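Local coordinates for protein anthranilate-CoA ligase (Stigmatella aurantiaca, PDB 4WV3) that belongs to the ANL superfamily of AMP-binding enzymes, pairing a large N-terminal domain with a smaller C-terminal domain, at residues A272-L276 against K277-Q281; H379-E382 against K383-T387; S469-L472 against I473-T477. All blocks are in the same frame, centred on the assembly; numbering follows the deposited sequence.

Interaction 1 of 3, residues A272-L276 against K277-Q281; sequences AALAL and KDFSQ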
ATOM      1  N   ALA A 272       6.940 -14.290   5.362  1.00 16.71           N
ATOM      2  CA  ALA A 272       5.973 -15.278   5.828  1.00 16.80           C
ATOM      3  C   ALA A 272       5.855 -16.442   4.848  1.00 23.77           C
ATOM      4  O   ALA A 272       5.684 -17.591   5.253  1.00 18.69           O
ATOM      5  CB  ALA A 272       4.616 -14.628   6.047  1.00  7.71           C
ATOM      6  N   ALA A 273       5.947 -16.137   3.557  1.00 18.34           N
ATOM      7  CA  ALA A 273       5.853 -17.157   2.520  1.00 17.81           C
ATOM      8  C   ALA A 273       7.076 -18.068   2.534  1.00 21.45           C
ATOM      9  O   ALA A 273       6.952 -19.289   2.429  1.00 17.09           O
ATOM     10  CB  ALA A 273       5.682 -16.511   1.153  1.00 14.68           C
ATOM     11  N   LEU A 274       8.254 -17.468   2.667  1.00 22.28           N
ATOM     12  CA  LEU A 274       9.502 -18.224   2.699  1.00 22.06           C
ATOM     13  C   LEU A 274       9.662 -19.001   4.003  1.00 19.47           C
ATOM     14  O   LEU A 274      10.455 -19.940   4.081  1.00 25.13           O
ATOM     15  CB  LEU A 274      10.700 -17.297   2.485  1.00 19.37           C
ATOM     16  CG  LEU A 274      10.805 -16.652   1.101  1.00 22.12           C
ATOM     17  CD1 LEU A 274      11.925 -15.625   1.072  1.00 22.31           C
ATOM     18  CD2 LEU A 274      11.015 -17.710   0.029  1.00 14.51           C
ATOM     19  N   ALA A 275       8.907 -18.608   5.025  1.00 18.01           N
ATOM     20  CA  ALA A 275       8.944 -19.298   6.309  1.00 21.31           C
ATOM     21  C   ALA A 275       8.236 -20.647   6.224  1.00 20.54           C
ATOM     22  O   ALA A 275       8.462 -21.528   7.054  1.00 25.22           O
ATOM     23  CB  ALA A 275       8.318 -18.436   7.397  1.00 18.39           C
ATOM     24  N   LEU A 276       7.378 -20.798   5.220  1.00 18.09           N
ATOM     25  CA  LEU A 276       6.663 -22.049   5.003  1.00 22.17           C
ATOM     26  C   LEU A 276       7.635 -23.177   4.675  1.00 22.93           C
ATOM     27  O   LEU A 276       8.516 -23.024   3.828  1.00 25.79           O
ATOM     28  CB  LEU A 276       5.642 -21.895   3.875  1.00 25.18           C
ATOM     29  CG  LEU A 276       4.540 -20.858   4.089  1.00 21.96           C
ATOM     30  CD1 LEU A 276       3.676 -20.728   2.846  1.00 21.14           C
ATOM     31  CD2 LEU A 276       3.694 -21.222   5.297  1.00 19.53           C
ATOM     32  N   LYS A 277       7.473 -24.309   5.352  1.00 22.43           N
ATOM     33  CA  LYS A 277       8.347 -25.458   5.143  1.00 21.54           C
ATOM     34  C   LYS A 277       8.131 -26.061   3.758  1.00 24.49           C
ATOM     35  O   LYS A 277       9.013 -26.729   3.218  1.00 19.32           O
ATOM     36  CB  LYS A 277       8.106 -26.517   6.220  1.00 18.49           C
ATOM     37  CG  LYS A 277       6.726 -27.148   6.163  1.00 22.42           C
ATOM     38  CD  LYS A 277       6.501 -28.097   7.324  1.00 26.43           C
ATOM     39  CE  LYS A 277       5.116 -28.721   7.258  1.00 28.21           C
ATOM     40  NZ  LYS A 277       4.804 -29.507   8.482  1.00 41.86           N
ATOM     41  N   ASP A 278       6.955 -25.815   3.188  1.00 22.82           N
ATOM     42  CA  ASP A 278       6.608 -26.346   1.876  1.00 20.70           C
ATOM     43  C   ASP A 278       6.368 -25.221   0.875  1.00 22.96           C
ATOM     44  O   ASP A 278       5.410 -25.259   0.102  1.00 31.59           O
ATOM     45  CB  ASP A 278       5.368 -27.235   1.977  1.00 25.50           C
ATOM     46  CG  ASP A 278       4.178 -26.511   2.578  1.00 31.18           C
ATOM     47  OD1 ASP A 278       4.385 -25.473   3.242  1.00 26.47           O
ATOM     48  OD2 ASP A 278       3.038 -26.983   2.389  1.00 36.95           O
ATOM     49  N   PHE A 279       7.245 -24.222   0.895  1.00 18.77           N
ATOM     50  CA  PHE A 279       7.122 -23.070   0.011  1.00 19.00           C
ATOM     51  C   PHE A 279       7.221 -23.459  -1.461  1.00 29.95           C
ATOM     52  O   PHE A 279       6.443 -22.990  -2.292  1.00 31.99           O
ATOM     53  CB  PHE A 279       8.190 -22.024   0.345  1.00 17.39           C
ATOM     54  CG  PHE A 279       8.304 -20.929  -0.677  1.00 15.15           C
ATOM     55  CD1 PHE A 279       7.406 -19.876  -0.683  1.00 17.39           C
ATOM     56  CD2 PHE A 279       9.308 -20.953  -1.631  1.00 15.75           C
ATOM     57  CE1 PHE A 279       7.506 -18.868  -1.623  1.00 21.55           C
ATOM     58  CE2 PHE A 279       9.413 -19.948  -2.573  1.00 14.29           C
ATOM     59  CZ  PHE A 279       8.511 -18.905  -2.568  1.00 14.05           C
ATOM     60  N   SER A 280       8.182 -24.321  -1.775  1.00 26.76           N
ATOM     61  CA  SER A 280       8.462 -24.692  -3.157  1.00 20.97           C
ATOM     62  C   SER A 280       7.421 -25.645  -3.740  1.00 27.32           C
ATOM     63  O   SER A 280       7.436 -25.933  -4.938  1.00 27.91           O
ATOM     64  CB  SER A 280       9.859 -25.306  -3.269  1.00 23.12           C
ATOM     65  OG  SER A 280       9.988 -26.433  -2.421  1.00 32.98           O
ATOM     66  N   GLN A 281       6.515 -26.128  -2.896  1.00 19.43           N
ATOM     67  CA  GLN A 281       5.493 -27.071  -3.342  1.00 25.49           C
ATOM     68  C   GLN A 281       4.414 -26.402  -4.192  1.00 27.13           C
ATOM     69  O   GLN A 281       3.597 -27.080  -4.814  1.00 32.15           O
ATOM     70  CB  GLN A 281       4.866 -27.793  -2.147  1.00 23.31           C
ATOM     71  CG  GLN A 281       5.850 -28.639  -1.355  1.00 27.68           C
ATOM     72  CD  GLN A 281       6.454 -29.764  -2.175  1.00 28.15           C
ATOM     73  OE1 GLN A 281       5.837 -30.265  -3.116  1.00 30.07           O
ATOM     74  NE2 GLN A 281       7.670 -30.165  -1.822  1.00 26.35           N
TER
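Phe-279 turns back over Leu-274 and Ala-273 as the chain leaves helix 267-274 and passes through a type I beta turn, Leu-276 to Phe-279. Leu-274 CD2 sits over the centre of one face, 3.8 Å from the centroid of the Phe-279 ring and only 12° off its normal, a CH-pi contact in which both side chains lie side by side and point the same way. Ala-273 adds its methyl, with CB 4.1 Å from Phe-279 CE1, while its carbonyl oxygen approaches the same ring obliquely. That oxygen is also a backbone acceptor: Leu-276 N donates to Ala-273 O at 3.2 Å.

What puts the ring there is the turn together with the first torsion of Phe-279, whose CG lies opposite its own backbone N (chi1 169°). The turn bond itself, Phe-279 N to Leu-276 O at 3.4 Å, is weak. Further out, helix 299-309 meets this cluster: Leu-274 touches Leu-301 and Ala-304, and the Trp-305 ring meets that of Phe-279 with the planes at about 60°. From helix 248-258, Leu-252 touches both Leu-276 and Phe-279. In the middle of the turn Lys-277 is exposed, its chain extended beyond CG. Asp-278 bends its carboxylate back toward the apolar residue that starts the turn, bringing OD1 to 3.8 Å from Leu-276 CB.

Interaction 2 of 3, residues H379-E382 against K383-T387; sequences HNFE and KSRQT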
ATOM      1  N   HIS A 379      -9.632  17.661   5.550  1.00 12.92           N
ATOM      2  CA  HIS A 379      -9.906  18.040   6.936  1.00 17.21           C
ATOM      3  C   HIS A 379      -8.686  17.941   7.849  1.00 15.62           C
ATOM      4  O   HIS A 379      -8.785  17.477   8.984  1.00 23.14           O
ATOM      5  CB  HIS A 379     -11.079  17.238   7.506  1.00 15.58           C
ATOM      6  CG  HIS A 379     -12.402  17.605   6.912  1.00 14.32           C
ATOM      7  ND1 HIS A 379     -13.541  16.853   7.107  1.00 12.70           N
ATOM      8  CD2 HIS A 379     -12.768  18.647   6.130  1.00 13.19           C
ATOM      9  CE1 HIS A 379     -14.551  17.417   6.468  1.00 16.64           C
ATOM     10  NE2 HIS A 379     -14.109  18.506   5.867  1.00 16.32           N
ATOM     11  N   ASN A 380      -7.538  18.383   7.348  1.00 12.20           N
ATOM     12  CA  ASN A 380      -6.348  18.516   8.178  1.00 15.94           C
ATOM     13  C   ASN A 380      -5.485  19.684   7.716  1.00 17.55           C
ATOM     14  O   ASN A 380      -4.412  19.494   7.143  1.00 15.96           O
ATOM     15  CB  ASN A 380      -5.542  17.218   8.204  1.00 13.65           C
ATOM     16  CG  ASN A 380      -4.986  16.912   9.580  1.00 28.19           C
ATOM     17  OD1 ASN A 380      -5.078  15.783  10.062  1.00 30.60           O
ATOM     18  ND2 ASN A 380      -4.420  17.925  10.227  1.00 30.10           N
ATOM     19  N   PHE A 381      -5.981  20.890   7.977  1.00 14.76           N
ATOM     20  CA  PHE A 381      -5.353  22.135   7.544  1.00  9.69           C
ATOM     21  C   PHE A 381      -3.889  22.236   7.965  1.00 12.15           C
ATOM     22  O   PHE A 381      -3.022  22.546   7.149  1.00 14.74           O
ATOM     23  CB  PHE A 381      -6.154  23.319   8.099  1.00 16.59           C
ATOM     24  CG  PHE A 381      -5.572  24.667   7.781  1.00 11.41           C
ATOM     25  CD1 PHE A 381      -5.837  25.281   6.569  1.00  9.97           C
ATOM     26  CD2 PHE A 381      -4.788  25.335   8.708  1.00 11.02           C
ATOM     27  CE1 PHE A 381      -5.312  26.528   6.278  1.00 14.80           C
ATOM     28  CE2 PHE A 381      -4.261  26.580   8.424  1.00 13.29           C
ATOM     29  CZ  PHE A 381      -4.526  27.178   7.208  1.00 15.12           C
ATOM     30  N   GLU A 382      -3.621  21.961   9.238  1.00 18.57           N
ATOM     31  CA  GLU A 382      -2.275  22.097   9.788  1.00 21.24           C
ATOM     32  C   GLU A 382      -1.279  21.126   9.157  1.00 23.39           C
ATOM     33  O   GLU A 382      -0.171  21.515   8.791  1.00 24.95           O
ATOM     34  CB  GLU A 382      -2.299  21.903  11.304  1.00 23.86           C
ATOM     35  CG  GLU A 382      -0.984  22.228  11.990  1.00 30.26           C
ATOM     36  CD  GLU A 382      -0.959  21.783  13.438  1.00 47.49           C
ATOM     37  OE1 GLU A 382      -1.000  20.559  13.683  1.00 62.96           O
ATOM     38  OE2 GLU A 382      -0.901  22.656  14.330  1.00 46.97           O
ATOM     39  N   LYS A 383      -1.678  19.865   9.030  1.00 18.83           N
ATOM     40  CA  LYS A 383      -0.784  18.832   8.515  1.00 19.72           C
ATOM     41  C   LYS A 383      -0.577  18.928   7.005  1.00 18.05           C
ATOM     42  O   LYS A 383       0.431  18.453   6.479  1.00 17.02           O
ATOM     43  CB  LYS A 383      -1.285  17.439   8.904  1.00 20.26           C
ATOM     44  CG  LYS A 383      -1.192  17.157  10.394  1.00 29.76           C
ATOM     45  CD  LYS A 383      -1.726  15.778  10.741  1.00 38.57           C
ATOM     46  CE  LYS A 383      -1.644  15.521  12.238  1.00 52.71           C
ATOM     47  NZ  LYS A 383      -2.420  16.525  13.020  1.00 46.53           N
ATOM     48  N   SER A 384      -1.529  19.542   6.311  1.00 14.12           N
ATOM     49  CA  SER A 384      -1.400  19.753   4.875  1.00 14.02           C
ATOM     50  C   SER A 384      -0.262  20.723   4.586  1.00 16.00           C
ATOM     51  O   SER A 384       0.541  20.503   3.680  1.00 18.22           O
ATOM     52  CB  SER A 384      -2.707  20.286   4.285  1.00 12.44           C
ATOM     53  OG  SER A 384      -3.740  19.323   4.372  1.00 11.98           O
ATOM     54  N   ARG A 385      -0.198  21.794   5.370  1.00 15.04           N
ATOM     55  CA  ARG A 385       0.818  22.823   5.189  1.00 16.06           C
ATOM     56  C   ARG A 385       2.173  22.377   5.735  1.00 19.39           C
ATOM     57  O   ARG A 385       3.199  23.002   5.468  1.00 19.30           O
ATOM     58  CB  ARG A 385       0.364  24.125   5.850  1.00 17.70           C
ATOM     59  CG  ARG A 385      -1.020  24.565   5.399  1.00 21.37           C
ATOM     60  CD  ARG A 385      -1.572  25.698   6.247  1.00 21.34           C
ATOM     61  NE  ARG A 385      -0.918  26.974   5.975  1.00 25.32           N
ATOM     62  CZ  ARG A 385      -0.088  27.581   6.815  1.00 20.92           C
ATOM     63  NH1 ARG A 385       0.188  27.031   7.989  1.00 31.85           N
ATOM     64  NH2 ARG A 385       0.463  28.740   6.484  1.00 21.82           N
ATOM     65  N   GLN A 386       2.171  21.288   6.497  1.00 14.40           N
ATOM     66  CA  GLN A 386       3.409  20.705   6.999  1.00 15.18           C
ATOM     67  C   GLN A 386       3.970  19.698   6.007  1.00 14.82           C
ATOM     68  O   GLN A 386       5.176  19.455   5.965  1.00 17.64           O
ATOM     69  CB  GLN A 386       3.171  20.013   8.342  1.00 20.71           C
ATOM     70  CG  GLN A 386       2.959  20.957   9.508  1.00 28.38           C
ATOM     71  CD  GLN A 386       2.646  20.220  10.795  1.00 33.44           C
ATOM     72  OE1 GLN A 386       2.300  19.038  10.777  1.00 30.68           O
ATOM     73  NE2 GLN A 386       2.769  20.913  11.920  1.00 42.63           N
ATOM     74  N   THR A 387       3.085  19.117   5.204  1.00 18.70           N
ATOM     75  CA  THR A 387       3.459  18.039   4.297  1.00 15.40           C
ATOM     76  C   THR A 387       3.625  18.521   2.860  1.00 18.79           C
ATOM     77  O   THR A 387       4.663  18.302   2.237  1.00 19.58           O
ATOM     78  CB  THR A 387       2.417  16.904   4.337  1.00 15.57           C
ATOM     79  OG1 THR A 387       2.391  16.325   5.648  1.00 17.83           O
ATOM     80  CG2 THR A 387       2.755  15.829   3.323  1.00 16.26           C
TER
HETATM   81  O   HOH W   1      -6.411  19.647   4.558  1.00 10.32           O
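Phe-381 swings CG opposite its backbone N (chi1 177°), and Arg-385, one turn on, sets CG beside its own backbone N (chi1 -53°) and then runs extended through chi2; between them these torsions lay Arg-385 CD over the ring in the first turn of helix 381-387. That CD is the atom that touches, a CH-pi contact 3.7 Å from the centroid of the Phe-381 ring and offset toward its rim. The bend at chi3 then turns the guanidinium until its plane is nearly parallel to the ring, 4° apart, although the ring meets it only obliquely.

Asn-380 occupies the N-cap, and its carbonyl oxygen is gripped twice by one residue. Ser-384 N donates to Asn-380 O at 3.0 Å, and Ser-384 OG donates to the same oxygen from above the carbonyl plane at 2.9 Å. Tyr-377 N, just upstream, also bonds to Ser-384 OG, linking the helix start to the residues just before it.

On another flank the Asn-380 amide crosses the stem of Lys-383, with ND2 3.3 Å from Lys-383 CG; both side chains also touch Lys-183 of strand 183-188. Glu-382 OE1 and Lys-383 NZ stay 4.3 Å apart, too far for a salt bridge. A water bridges Asn-380 N and Ser-384 OG, accepting from the first and donating to the second at 2.7 Å.

Interaction 3 of 3, residues S469-L472 against I473-T477; sequences SEAL and IRQIT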
ATOM      1  N   SER A 469      17.268 -19.907  22.429  1.00 27.85           N
ATOM      2  CA  SER A 469      18.208 -20.719  23.188  1.00 26.47           C
ATOM      3  C   SER A 469      19.427 -19.883  23.553  1.00 39.56           C
ATOM      4  O   SER A 469      19.593 -18.766  23.060  1.00 38.82           O
ATOM      5  CB  SER A 469      18.630 -21.956  22.393  1.00 30.88           C
ATOM      6  OG  SER A 469      19.344 -21.598  21.224  1.00 25.28           O
ATOM      7  N   GLU A 470      20.273 -20.427  24.419  1.00 44.91           N
ATOM      8  CA  GLU A 470      21.472 -19.732  24.865  1.00 42.13           C
ATOM      9  C   GLU A 470      22.423 -19.504  23.693  1.00 43.24           C
ATOM     10  O   GLU A 470      23.133 -18.500  23.639  1.00 47.40           O
ATOM     11  CB  GLU A 470      22.164 -20.539  25.965  1.00 51.65           C
ATOM     12  CG  GLU A 470      23.085 -19.731  26.861  1.00 50.12           C
ATOM     13  CD  GLU A 470      23.516 -20.510  28.089  1.00 61.46           C
ATOM     14  OE1 GLU A 470      22.922 -21.578  28.354  1.00 49.09           O
ATOM     15  OE2 GLU A 470      24.447 -20.058  28.788  1.00 60.36           O
ATOM     16  N   ALA A 471      22.420 -20.441  22.749  1.00 36.63           N
ATOM     17  CA  ALA A 471      23.266 -20.343  21.567  1.00 37.45           C
ATOM     18  C   ALA A 471      22.727 -19.311  20.582  1.00 43.64           C
ATOM     19  O   ALA A 471      23.489 -18.528  20.017  1.00 46.64           O
ATOM     20  CB  ALA A 471      23.394 -21.702  20.896  1.00 32.83           C
ATOM     21  N   LEU A 472      21.411 -19.316  20.385  1.00 45.37           N
ATOM     22  CA  LEU A 472      20.766 -18.427  19.423  1.00 36.57           C
ATOM     23  C   LEU A 472      21.012 -16.956  19.742  1.00 33.37           C
ATOM     24  O   LEU A 472      21.339 -16.168  18.855  1.00 37.06           O
ATOM     25  CB  LEU A 472      19.262 -18.700  19.362  1.00 29.97           C
ATOM     26  CG  LEU A 472      18.491 -17.903  18.309  1.00 25.62           C
ATOM     27  CD1 LEU A 472      18.911 -18.325  16.909  1.00 23.07           C
ATOM     28  CD2 LEU A 472      16.992 -18.064  18.498  1.00 24.69           C
ATOM     29  N   ILE A 473      20.847 -16.593  21.011  1.00 31.45           N
ATOM     30  CA  ILE A 473      21.109 -15.232  21.463  1.00 32.34           C
ATOM     31  C   ILE A 473      22.560 -14.862  21.184  1.00 32.49           C
ATOM     32  O   ILE A 473      22.857 -13.760  20.723  1.00 32.48           O
ATOM     33  CB  ILE A 473      20.829 -15.075  22.970  1.00 29.35           C
ATOM     34  CG1 ILE A 473      19.383 -15.459  23.288  1.00 27.34           C
ATOM     35  CG2 ILE A 473      21.117 -13.652  23.422  1.00 24.58           C
ATOM     36  CD1 ILE A 473      19.036 -15.360  24.757  1.00 15.84           C
ATOM     37  N   ARG A 474      23.457 -15.802  21.457  1.00 30.49           N
ATOM     38  CA  ARG A 474      24.882 -15.603  21.231  1.00 36.19           C
ATOM     39  C   ARG A 474      25.197 -15.449  19.744  1.00 33.44           C
ATOM     40  O   ARG A 474      26.010 -14.609  19.359  1.00 24.43           O
ATOM     41  CB  ARG A 474      25.676 -16.765  21.833  1.00 42.36           C
ATOM     42  CG  ARG A 474      27.176 -16.692  21.615  1.00 49.01           C
ATOM     43  CD  ARG A 474      27.894 -17.744  22.445  1.00 60.05           C
ATOM     44  NE  ARG A 474      27.299 -19.067  22.282  1.00 60.51           N
ATOM     45  CZ  ARG A 474      27.015 -19.889  23.288  1.00 53.15           C
ATOM     46  NH1 ARG A 474      27.276 -19.528  24.537  1.00 50.50           N
ATOM     47  NH2 ARG A 474      26.473 -21.075  23.045  1.00 53.55           N
ATOM     48  N   GLN A 475      24.544 -16.259  18.914  1.00 30.86           N
ATOM     49  CA  GLN A 475      24.733 -16.192  17.466  1.00 30.33           C
ATOM     50  C   GLN A 475      24.280 -14.848  16.907  1.00 27.70           C
ATOM     51  O   GLN A 475      24.992 -14.218  16.126  1.00 29.91           O
ATOM     52  CB  GLN A 475      23.981 -17.326  16.766  1.00 32.89           C
ATOM     53  CG  GLN A 475      24.543 -18.712  17.035  1.00 33.13           C
ATOM     54  CD  GLN A 475      23.772 -19.802  16.317  1.00 41.90           C
ATOM     55  OE1 GLN A 475      23.071 -19.541  15.338  1.00 39.57           O
ATOM     56  NE2 GLN A 475      23.894 -21.032  16.801  1.00 40.63           N
ATOM     57  N   ILE A 476      23.088 -14.417  17.310  1.00 28.00           N
ATOM     58  CA  ILE A 476      22.548 -13.132  16.881  1.00 28.01           C
ATOM     59  C   ILE A 476      23.419 -11.988  17.392  1.00 25.78           C
ATOM     60  O   ILE A 476      23.656 -11.008  16.683  1.00 21.65           O
ATOM     61  CB  ILE A 476      21.093 -12.945  17.362  1.00 29.33           C
ATOM     62  CG1 ILE A 476      20.180 -13.983  16.707  1.00 25.96           C
ATOM     63  CG2 ILE A 476      20.594 -11.545  17.052  1.00 22.76           C
ATOM     64  CD1 ILE A 476      18.722 -13.846  17.094  1.00 23.49           C
ATOM     65  N   THR A 477      23.904 -12.128  18.622  1.00 26.35           N
ATOM     66  CA  THR A 477      24.780 -11.129  19.222  1.00 25.46           C
ATOM     67  C   THR A 477      26.094 -11.010  18.457  1.00 26.80           C
ATOM     68  O   THR A 477      26.531  -9.908  18.125  1.00 27.38           O
ATOM     69  CB  THR A 477      25.082 -11.460  20.697  1.00 27.27           C
ATOM     70  OG1 THR A 477      23.857 -11.514  21.436  1.00 27.82           O
ATOM     71  CG2 THR A 477      25.992 -10.407  21.308  1.00 20.02           C
TER
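Leu-472 and Ile-476, one turn apart on helix 470-483, form its inward ridge, with Leu-472 CG 4.2 Å from Ile-476 CD1. Both residues are buried: Leu-472 rests on Leu-462 and Ile-476 on Ile-460, from strand 454-462, and Phe-495 of strand 492-496 touches the two of them. Beneath the ridge, Ile-476 N donates to Leu-472 O at 2.9 Å.

The outward side is looser. Arg-474 bends at chi3 (49°) and folds back along the helix, so that Glu-470 O lies over one face of its guanidinium and NH2 comes within 3.8 Å of Ala-471 CB. The backbone bond beneath it, Arg-474 N to Glu-470 O, is weak. The carboxylate of Glu-470 and the guanidinium of Arg-474 carry opposite charges but do not touch. Gln-475 runs as an extended chain past the Ala-471 carbonyl, to which its own N donates (Gln-475 N to Ala-471 O, 2.7 Å), and its OE1 is held by a hydrogen bond with His-436 NE2.

The backbone is gripped at both ends of this piece of helix. At the far end Ile-473 O takes two bonds from one residue: Thr-477 OG1 donates to Ile-473 O at 2.6 Å from above the carbonyl plane, and Thr-477 N reaches the same oxygen from the opposite face. At the head, Ser-469 serves twice. Its OG accepts from Leu-472 N at 3.2 Å, and its carbonyl O takes a nearly straight bond (173°) from Ile-473 N. This is an N-capped amphipathic helix, here the connecting helix of the beta-alpha-beta unit formed by strand 454-462, helix 470-483 and strand 492-496 in the C-terminal domain of an AMP-binding enzyme.

Followed from the N terminus, the three contacts come in series, none nested in or crossing another, and each is local to a continuous piece of chain. Interaction 1 closes the turn that follows helix 267-274 and leads toward strand 289-292. Interaction 2 starts the short helix 381-387, which runs into strand 388-389 of the antiparallel sheet; it lies across the chain's centre from interaction 1, their centres about 43 Å apart. Interaction 3 starts helix 470-483 in the C-terminal domain. It shares a side of the molecule with interaction 1, whose Ala-272 and Ala-275 touch Gln-440 of strand 439-448, but their nearest atoms remain about 14 Å apart.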